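Local coordinates for uncharacterized protein (Anabaena variabilis, PDB 3OT2), which is of unknown function but, as a Uma2-family (DUF820) member of the PD-(D/E)XK clan, is probably a nuclease related to restriction endonucleases, at residues A24-E29 and D75-P80; L69-F73 and F102-P106; E144-F148 and I179-F183. All coordinates share one frame. Numbering follows the deposited sequence.

Contact 1 of 3, residues A24-E29 and D75-P80; sequences ASEYIE and DHSTVP
A single antiparallel bridge can join two beta hairpins, and here strand 25-28, one arm of the hairpin it forms with strand 31-34, meets strand 76-78. Both run extended, their axes 4.7 Å apart at closest approach and 153° between directions, with Glu26 across from Thr78, Tyr27 from Ser77 and Ile28 from His76. Ala24 CB lies 3.9 Å from Val79 CG2. Ser25 turns away, its OG bonded to Thr21 beside the bound 1,4-butanediol. Glu26 (chi1 m, chi2 t) bends its carboxylate over the neighbouring strand, where OE2 takes the Val79 amide (N to OE2 2.8 Å), while Ser25 O, opposite it in the register, is bonded to Arg70. Tyr27 and Ser77 are the hydrogen-bonded pair: Tyr27 N to Ser77 O 2.8 Å, Ser77 N to Tyr27 O 3.0 Å. The Tyr27 ring (chi1 t) turns its edge to Asp75 O, 3.4 Å from CE2; its OH bonds to Ile10 and receives a water, 2.9 Å away, that also donates to Asp75 OD2 at 2.8 Å. Ile28 CG2 lies 4.0 Å from His76 CE1. Three hydrogen bonds, one of them to a buried carboxylate, set the register, with apolar packing around them.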
loop_
_atom_site.group_PDB
_atom_site.type_symbol
_atom_site.label_atom_id
_atom_site.label_comp_id
_atom_site.label_asym_id
_atom_site.label_seq_id
_atom_site.Cartn_x
_atom_site.Cartn_y
_atom_site.Cartn_z
ATOM N N ALA A 24 -8.811 -17.971 -10.587
ATOM C CA ALA A 24 -9.792 -18.085 -9.509
ATOM C C ALA A 24 -10.517 -16.759 -9.214
ATOM O O ALA A 24 -10.001 -15.673 -9.493
ATOM C CB ALA A 24 -9.119 -18.601 -8.256
ATOM N N SER A 25 -11.742 -16.874 -8.697
ATOM C CA SER A 25 -12.565 -15.736 -8.323
ATOM C C SER A 25 -12.538 -15.528 -6.815
ATOM O O SER A 25 -12.611 -16.485 -6.032
ATOM C CB SER A 25 -13.998 -15.916 -8.805
ATOM O OG SER A 25 -14.031 -15.919 -10.221
ATOM N N GLU A 26 -12.441 -14.267 -6.422
ATOM C CA GLU A 26 -12.465 -13.866 -5.031
ATOM C C GLU A 26 -13.766 -13.159 -4.742
ATOM O O GLU A 26 -14.364 -12.559 -5.645
ATOM C CB GLU A 26 -11.272 -12.962 -4.690
ATOM C CG GLU A 26 -9.927 -13.638 -4.870
ATOM C CD GLU A 26 -8.734 -12.830 -4.393
ATOM O OE1 GLU A 26 -8.543 -11.703 -4.895
ATOM O OE2 GLU A 26 -7.953 -13.339 -3.561
ATOM N N TYR A 27 -14.229 -13.269 -3.498
ATOM C CA TYR A 27 -15.433 -12.593 -3.011
ATOM C C TYR A 27 -14.957 -11.590 -1.958
ATOM O O TYR A 27 -14.550 -11.981 -0.856
ATOM C CB TYR A 27 -16.466 -13.597 -2.480
ATOM C CG TYR A 27 -17.730 -12.953 -1.955
ATOM C CD1 TYR A 27 -18.801 -12.675 -2.802
ATOM C CD2 TYR A 27 -17.875 -12.659 -0.603
ATOM C CE1 TYR A 27 -19.979 -12.098 -2.319
ATOM C CE2 TYR A 27 -19.044 -12.085 -0.109
ATOM C CZ TYR A 27 -20.098 -11.818 -0.969
ATOM O OH TYR A 27 -21.235 -11.228 -0.479
ATOM N N ILE A 28 -14.906 -10.300 -2.353
ATOM C CA ILE A 28 -14.368 -9.216 -1.528
ATOM C C ILE A 28 -15.387 -8.114 -1.420
ATOM O O ILE A 28 -15.801 -7.566 -2.443
ATOM C CB ILE A 28 -13.037 -8.675 -2.116
ATOM C CG1 ILE A 28 -12.027 -9.809 -2.426
ATOM C CG2 ILE A 28 -12.427 -7.622 -1.172
ATOM C CD1 ILE A 28 -11.032 -9.477 -3.487
ATOM N N GLU A 29 -15.777 -7.780 -0.181
ATOM C CA GLU A 29 -16.732 -6.698 0.125
ATOM C C GLU A 29 -18.036 -6.847 -0.691
ATOM O O GLU A 29 -18.581 -5.863 -1.198
ATOM C CB GLU A 29 -16.077 -5.320 -0.117
ATOM C CG GLU A 29 -14.841 -5.091 0.744
ATOM C CD GLU A 29 -14.084 -3.798 0.531
ATOM O OE1 GLU A 29 -14.078 -3.293 -0.615
ATOM O OE2 GLU A 29 -13.420 -3.336 1.488
ATOM N N ASP A 75 -16.393 -12.935 6.194
ATOM C CA ASP A 75 -17.353 -12.639 5.114
ATOM C C ASP A 75 -16.664 -12.457 3.730
ATOM O O ASP A 75 -17.293 -11.969 2.778
ATOM C CB ASP A 75 -18.251 -11.427 5.447
ATOM C CG ASP A 75 -19.511 -11.318 4.603
ATOM O OD1 ASP A 75 -20.205 -12.349 4.429
ATOM O OD2 ASP A 75 -19.789 -10.202 4.090
ATOM N N HIS A 76 -15.396 -12.896 3.605
ATOM C CA HIS A 76 -14.648 -12.835 2.345
ATOM C C HIS A 76 -14.175 -14.216 1.959
ATOM O O HIS A 76 -13.958 -15.051 2.837
ATOM C CB HIS A 76 -13.413 -11.897 2.452
ATOM C CG HIS A 76 -13.702 -10.425 2.616
ATOM N ND1 HIS A 76 -12.702 -9.477 2.436
ATOM C CD2 HIS A 76 -14.846 -9.786 2.973
ATOM C CE1 HIS A 76 -13.269 -8.305 2.690
ATOM N NE2 HIS A 76 -14.553 -8.442 3.026
ATOM N N SER A 77 -13.956 -14.440 0.663
ATOM C CA SER A 77 -13.398 -15.697 0.159
ATOM C C SER A 77 -12.296 -15.350 -0.835
ATOM O O SER A 77 -12.581 -14.896 -1.943
ATOM C CB SER A 77 -14.475 -16.575 -0.464
ATOM O OG SER A 77 -13.863 -17.792 -0.837
ATOM N N THR A 78 -11.037 -15.496 -0.406
ATOM C CA THR A 78 -9.889 -15.075 -1.201
ATOM C C THR A 78 -8.949 -16.226 -1.541
ATOM O O THR A 78 -9.022 -17.303 -0.954
ATOM C CB THR A 78 -9.112 -13.957 -0.475
ATOM O OG1 THR A 78 -8.712 -14.397 0.826
ATOM C CG2 THR A 78 -9.919 -12.653 -0.377
ATOM N N VAL A 79 -8.081 -15.980 -2.525
ATOM C CA VAL A 79 -7.105 -16.947 -3.004
ATOM C C VAL A 79 -5.736 -16.254 -3.034
ATOM O O VAL A 79 -5.288 -15.833 -4.105
ATOM C CB VAL A 79 -7.488 -17.570 -4.379
ATOM C CG1 VAL A 79 -6.547 -18.722 -4.739
ATOM C CG2 VAL A 79 -8.936 -18.050 -4.400
ATOM N N PRO A 80 -5.036 -16.147 -1.878
ATOM C CA PRO A 80 -3.707 -15.525 -1.891
ATOM C C PRO A 80 -2.783 -16.287 -2.837
ATOM O O PRO A 80 -2.947 -17.501 -2.981
ATOM C CB PRO A 80 -3.239 -15.661 -0.431
ATOM C CG PRO A 80 -4.481 -15.746 0.352
ATOM C CD PRO A 80 -5.403 -16.571 -0.511
HETATM O O HOH W 1 -21.602 -9.844 1.990
#

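Contact 2 of 3, residues L69-F73 and F102-P106; sequences LRCTF and FLIAP
This is a loop-on-strand contact, in which one beta-type hydrogen bond and two CH-pi contacts hold an irregular chain against the edge of a beta hairpin. Strand 71-73 pairs with strand 76-78 in a two-stranded antiparallel sheet beside the main mixed sheet of this PD-(D/E)XK-clan protein, and residues 102-106 belong to the loop that leads from strand 82-86 into strand 108-112. Cys71 lies nearest Phe102 (CA to CA 5.3 Å) and Thr72 nearest Leu103 (4.8 Å). Thr72 N donates to Phe102 O at 3.1 Å, almost straight, while Leu103 CA approaches Thr72 O at 3.1 Å in a CA-H...O contact. Leu103 (-104/28) then breaks the extended course, so the loop bends past the strand without forming a ladder.

Aromatic packing marks both ends. Leu69 (chi1 t, chi2 p) sets CD2 over the face of the Phe102 ring, 3.6 Å from its centroid; Phe102 (chi1 m) also meets Phe85 of strand 82-86. Phe73, in the p rotamer, receives Ala105 CB over its face, 3.7 Å from the centroid, and its ring meets His128 of helix 119-131. Between them Cys71 SG touches Pro106 CG at 4.0 Å. Arg70 sends its guanidinium away from the loop, to a salt bridge with Glu20 and hydrogen bonds with Ser25 and Ser77, next to the bound 1,4-butanediol. Its backbone still takes part: a water donates to Arg70 O at 2.8 Å and accepts from Phe102 N at 3.0 Å.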
loop_
_atom_site.group_PDB
_atom_site.type_symbol
_atom_site.label_atom_id
_atom_site.label_comp_id
_atom_site.label_asym_id
_atom_site.label_seq_id
_atom_site.Cartn_x
_atom_site.Cartn_y
_atom_site.Cartn_z
ATOM N N LEU A 69 -4.407 -21.355 -2.705
ATOM C CA LEU A 69 -5.367 -22.016 -1.832
ATOM C C LEU A 69 -6.466 -21.023 -1.429
ATOM O O LEU A 69 -6.160 -19.886 -1.057
ATOM C CB LEU A 69 -4.632 -22.565 -0.588
ATOM C CG LEU A 69 -5.472 -23.177 0.526
ATOM C CD1 LEU A 69 -6.019 -24.560 0.121
ATOM C CD2 LEU A 69 -4.670 -23.273 1.810
ATOM N N ARG A 70 -7.745 -21.444 -1.510
ATOM C CA ARG A 70 -8.858 -20.590 -1.114
ATOM C C ARG A 70 -8.963 -20.513 0.409
ATOM O O ARG A 70 -8.942 -21.538 1.087
ATOM C CB ARG A 70 -10.175 -21.075 -1.737
ATOM C CG ARG A 70 -11.409 -20.280 -1.292
ATOM C CD ARG A 70 -12.655 -20.575 -2.136
ATOM N NE ARG A 70 -12.397 -20.430 -3.568
ATOM C CZ ARG A 70 -12.403 -19.272 -4.217
ATOM N NH1 ARG A 70 -12.694 -18.142 -3.578
ATOM N NH2 ARG A 70 -12.116 -19.231 -5.507
ATOM N N CYS A 71 -9.042 -19.290 0.936
ATOM C CA CYS A 71 -9.215 -19.002 2.353
ATOM C C CYS A 71 -10.477 -18.184 2.519
ATOM O O CYS A 71 -10.568 -17.083 1.970
ATOM C CB CYS A 71 -7.989 -18.291 2.919
ATOM S SG CYS A 71 -6.489 -19.312 2.899
ATOM N N THR A 72 -11.477 -18.748 3.220
ATOM C CA THR A 72 -12.775 -18.102 3.421
ATOM C C THR A 72 -12.947 -17.750 4.895
ATOM O O THR A 72 -13.055 -18.645 5.729
ATOM C CB THR A 72 -13.905 -19.002 2.896
ATOM O OG1 THR A 72 -13.635 -19.311 1.532
ATOM C CG2 THR A 72 -15.301 -18.349 3.008
ATOM N N PHE A 73 -13.014 -16.441 5.208
ATOM C CA PHE A 73 -13.157 -15.956 6.580
ATOM C C PHE A 73 -13.571 -14.486 6.559
ATOM O O PHE A 73 -13.334 -13.790 5.569
ATOM C CB PHE A 73 -11.829 -16.141 7.366
ATOM C CG PHE A 73 -10.648 -15.456 6.715
ATOM C CD1 PHE A 73 -9.884 -16.114 5.754
ATOM C CD2 PHE A 73 -10.331 -14.140 7.023
ATOM C CE1 PHE A 73 -8.813 -15.474 5.135
ATOM C CE2 PHE A 73 -9.245 -13.505 6.414
ATOM C CZ PHE A 73 -8.504 -14.172 5.470
ATOM N N PHE A 102 -10.703 -24.396 3.739
ATOM C CA PHE A 102 -9.978 -23.636 4.766
ATOM C C PHE A 102 -10.837 -22.455 5.142
ATOM O O PHE A 102 -11.063 -21.579 4.312
ATOM C CB PHE A 102 -8.597 -23.195 4.257
ATOM C CG PHE A 102 -7.494 -24.228 4.319
ATOM C CD1 PHE A 102 -7.589 -25.415 3.603
ATOM C CD2 PHE A 102 -6.320 -23.971 5.021
ATOM C CE1 PHE A 102 -6.551 -26.353 3.624
ATOM C CE2 PHE A 102 -5.270 -24.897 5.021
ATOM C CZ PHE A 102 -5.400 -26.088 4.335
ATOM N N LEU A 103 -11.367 -22.462 6.369
ATOM C CA LEU A 103 -12.259 -21.401 6.839
ATOM C C LEU A 103 -11.538 -20.440 7.797
ATOM O O LEU A 103 -12.168 -19.789 8.636
ATOM C CB LEU A 103 -13.516 -22.012 7.501
ATOM C CG LEU A 103 -14.415 -22.866 6.592
ATOM C CD1 LEU A 103 -15.457 -23.609 7.410
ATOM C CD2 LEU A 103 -15.084 -22.021 5.516
ATOM N N ILE A 104 -10.214 -20.312 7.631
ATOM C CA ILE A 104 -9.369 -19.498 8.507
ATOM C C ILE A 104 -8.343 -18.697 7.694
ATOM O O ILE A 104 -8.049 -19.033 6.550
ATOM C CB ILE A 104 -8.661 -20.391 9.580
ATOM C CG1 ILE A 104 -7.904 -21.579 8.939
ATOM C CG2 ILE A 104 -9.647 -20.871 10.686
ATOM C CD1 ILE A 104 -6.823 -22.143 9.796
ATOM N N ALA A 105 -7.795 -17.647 8.305
ATOM C CA ALA A 105 -6.791 -16.790 7.699
ATOM C C ALA A 105 -5.416 -17.486 7.720
ATOM O O ALA A 105 -5.121 -18.173 8.703
ATOM C CB ALA A 105 -6.732 -15.456 8.432
ATOM N N PRO A 106 -4.549 -17.306 6.688
ATOM C CA PRO A 106 -3.198 -17.916 6.759
ATOM C C PRO A 106 -2.369 -17.311 7.886
ATOM O O PRO A 106 -2.651 -16.201 8.314
ATOM C CB PRO A 106 -2.561 -17.578 5.396
ATOM C CG PRO A 106 -3.662 -17.012 4.550
ATOM C CD PRO A 106 -4.714 -16.481 5.475
HETATM O O HOH W 2 -11.236 -23.163 1.112
#

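Contact 3 of 3, residues E144-F148 and I179-F183; sequences EQTVF and IKDLF. With EDO (1,2-ethanediol), chain L.
A peptide backbone, rather than a side chain, lies over the face of the aromatic ring here: Gln145 CA sits 3.5 Å from the Phe183 centroid and 11° off the ring normal, a CH-pi contact. The approach comes at a tight turn. Gln145 adopts positive phi (46/51) and, with Thr146, faces Asp141 in a G1 beta bulge; the chain then runs on as strand 146-150. Thr146 OG1 donates to Glu144 O at 2.8 Å, bracing the turn.

Helix 179-183, a single turn closed by Phe183 N to Ile179 O at 3.1 Å, crosses strand 146-148 at 108°, with axes 9.8 Å apart at closest approach. Phe183 (chi1 m) brings CE2 within 3.4 Å of Gln145 C. Val147 (t) points at the helix, where its CG2 meets Leu182 CD1 at 3.6 Å, Ile179 CD1 at 3.9 Å and Phe183 CZ at 4.0 Å. Ile140 of strand 136-141 and Ile45 of helix 40-57 extend this packing.

Glu144 OE2 bonds to Ser118 of the second subunit, and Glu144 OE1 accepts at 2.7 Å from O2 of a 1,2-ethanediol, probably from the crystallisation liquor, that is also bonded to Glu29 and Lys124 of that subunit; Thr146 OG1 bonds to the same Lys124. With no hydrogen bond between the segments, the C-terminal helix is held to the sheet by apolar and CH-pi packing, while Glu144 and Thr146 also reach the second subunit.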
loop_
_atom_site.group_PDB
_atom_site.type_symbol
_atom_site.label_atom_id
_atom_site.label_comp_id
_atom_site.label_asym_id
_atom_site.label_seq_id
_atom_site.Cartn_x
_atom_site.Cartn_y
_atom_site.Cartn_z
ATOM N N GLU A 144 9.316 -3.129 -9.113
ATOM C CA GLU A 144 10.046 -2.195 -8.268
ATOM C C GLU A 144 11.053 -2.911 -7.385
ATOM O O GLU A 144 11.688 -2.250 -6.568
ATOM C CB GLU A 144 9.069 -1.384 -7.395
ATOM C CG GLU A 144 8.097 -0.531 -8.196
ATOM C CD GLU A 144 8.487 0.909 -8.449
ATOM O OE1 GLU A 144 9.587 1.322 -8.017
ATOM O OE2 GLU A 144 7.674 1.631 -9.066
ATOM N N GLN A 145 11.167 -4.258 -7.495
ATOM C CA GLN A 145 12.067 -5.097 -6.663
ATOM C C GLN A 145 11.932 -4.671 -5.192
ATOM O O GLN A 145 12.901 -4.367 -4.496
ATOM C CB GLN A 145 13.522 -5.024 -7.159
ATOM C CG GLN A 145 13.679 -5.616 -8.567
ATOM C CD GLN A 145 15.081 -5.518 -9.107
ATOM O OE1 GLN A 145 16.065 -5.763 -8.414
ATOM N NE2 GLN A 145 15.196 -5.220 -10.379
ATOM N N THR A 146 10.682 -4.618 -4.738
ATOM C CA THR A 146 10.332 -4.158 -3.422
ATOM C C THR A 146 9.421 -5.158 -2.752
ATOM O O THR A 146 8.620 -5.826 -3.413
ATOM C CB THR A 146 9.629 -2.767 -3.549
ATOM O OG1 THR A 146 10.567 -1.811 -4.054
ATOM C CG2 THR A 146 9.032 -2.255 -2.211
ATOM N N VAL A 147 9.567 -5.273 -1.435
ATOM C CA VAL A 147 8.654 -6.059 -0.621
ATOM C C VAL A 147 8.090 -5.150 0.475
ATOM O O VAL A 147 8.857 -4.532 1.221
ATOM C CB VAL A 147 9.239 -7.373 -0.035
ATOM C CG1 VAL A 147 8.151 -8.143 0.716
ATOM C CG2 VAL A 147 9.842 -8.249 -1.142
ATOM N N PHE A 148 6.753 -5.083 0.574
ATOM C CA PHE A 148 6.091 -4.414 1.693
ATOM C C PHE A 148 5.762 -5.482 2.697
ATOM O O PHE A 148 5.226 -6.534 2.319
ATOM C CB PHE A 148 4.822 -3.661 1.274
ATOM C CG PHE A 148 5.036 -2.456 0.394
ATOM C CD1 PHE A 148 5.587 -1.291 0.905
ATOM C CD2 PHE A 148 4.681 -2.486 -0.949
ATOM C CE1 PHE A 148 5.758 -0.158 0.092
ATOM C CE2 PHE A 148 4.827 -1.340 -1.754
ATOM C CZ PHE A 148 5.364 -0.189 -1.222
ATOM N N ILE A 179 16.653 -9.296 -0.600
ATOM C CA ILE A 179 15.946 -8.694 -1.742
ATOM C C ILE A 179 16.604 -9.199 -3.048
ATOM O O ILE A 179 15.903 -9.671 -3.951
ATOM C CB ILE A 179 15.962 -7.136 -1.611
ATOM C CG1 ILE A 179 14.978 -6.661 -0.502
ATOM C CG2 ILE A 179 15.710 -6.382 -2.950
ATOM C CD1 ILE A 179 13.419 -6.855 -0.831
ATOM N N LYS A 180 17.951 -9.171 -3.105
ATOM C CA LYS A 180 18.720 -9.598 -4.280
ATOM C C LYS A 180 18.419 -11.080 -4.617
ATOM O O LYS A 180 18.201 -11.390 -5.790
ATOM C CB LYS A 180 20.212 -9.312 -4.061
ATOM C CG LYS A 180 21.218 -10.412 -4.399
ATOM C CD LYS A 180 22.616 -9.850 -4.632
ATOM C CE LYS A 180 23.294 -9.323 -3.385
ATOM N NZ LYS A 180 24.057 -10.370 -2.632
ATOM N N ASP A 181 18.313 -11.956 -3.597
ATOM C CA ASP A 181 18.006 -13.375 -3.790
ATOM C C ASP A 181 16.603 -13.562 -4.339
ATOM O O ASP A 181 16.412 -14.359 -5.258
ATOM C CB ASP A 181 18.150 -14.182 -2.478
ATOM C CG ASP A 181 19.578 -14.439 -2.013
ATOM O OD1 ASP A 181 20.506 -14.328 -2.842
ATOM O OD2 ASP A 181 19.763 -14.748 -0.810
ATOM N N LEU A 182 15.624 -12.839 -3.773
ATOM C CA LEU A 182 14.241 -12.935 -4.202
ATOM C C LEU A 182 14.087 -12.584 -5.685
ATOM O O LEU A 182 13.511 -13.361 -6.438
ATOM C CB LEU A 182 13.369 -11.980 -3.362
ATOM C CG LEU A 182 11.911 -12.371 -3.084
ATOM C CD1 LEU A 182 11.280 -11.366 -2.144
ATOM C CD2 LEU A 182 11.083 -12.446 -4.338
ATOM N N PHE A 183 14.567 -11.409 -6.096
ATOM C CA PHE A 183 14.366 -10.942 -7.464
ATOM C C PHE A 183 15.351 -11.593 -8.468
ATOM O O PHE A 183 15.105 -11.530 -9.671
ATOM C CB PHE A 183 14.336 -9.400 -7.522
ATOM C CG PHE A 183 13.177 -8.902 -6.670
ATOM C CD1 PHE A 183 11.861 -9.096 -7.073
ATOM C CD2 PHE A 183 13.400 -8.332 -5.416
ATOM C CE1 PHE A 183 10.787 -8.720 -6.245
ATOM C CE2 PHE A 183 12.323 -7.959 -4.588
ATOM C CZ PHE A 183 11.026 -8.162 -5.006
HETATM C C1 EDO L . 11.760 3.791 -6.249
HETATM O O1 EDO L . 12.695 4.446 -5.379
HETATM C C2 EDO L . 10.349 3.967 -5.705
HETATM O O2 EDO L . 9.684 2.690 -5.727
#

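Overall arrangement
Local pairing and long-range closure can share one short hairpin. From the N terminus, contact 1 joins residues 24-29 to 75-80, closing a loop that contains helix 40-57 and strand 63-67. Contact 2 opens inside that loop, at 69-73, and closes beyond it at 102-106, so the two cross along the chain. They meet in space through neighbouring strands 71-73 and 76-78, where Thr78 O lies 2.7 Å from Cys71 N; together they tie the N-terminal hairpin and the loop before strand 108-112 to that small sheet. Contact 3 follows in series, about 26 Å away between centres across the chain's middle, fastening the C-terminal helix to strand 146-150 of the main sheet.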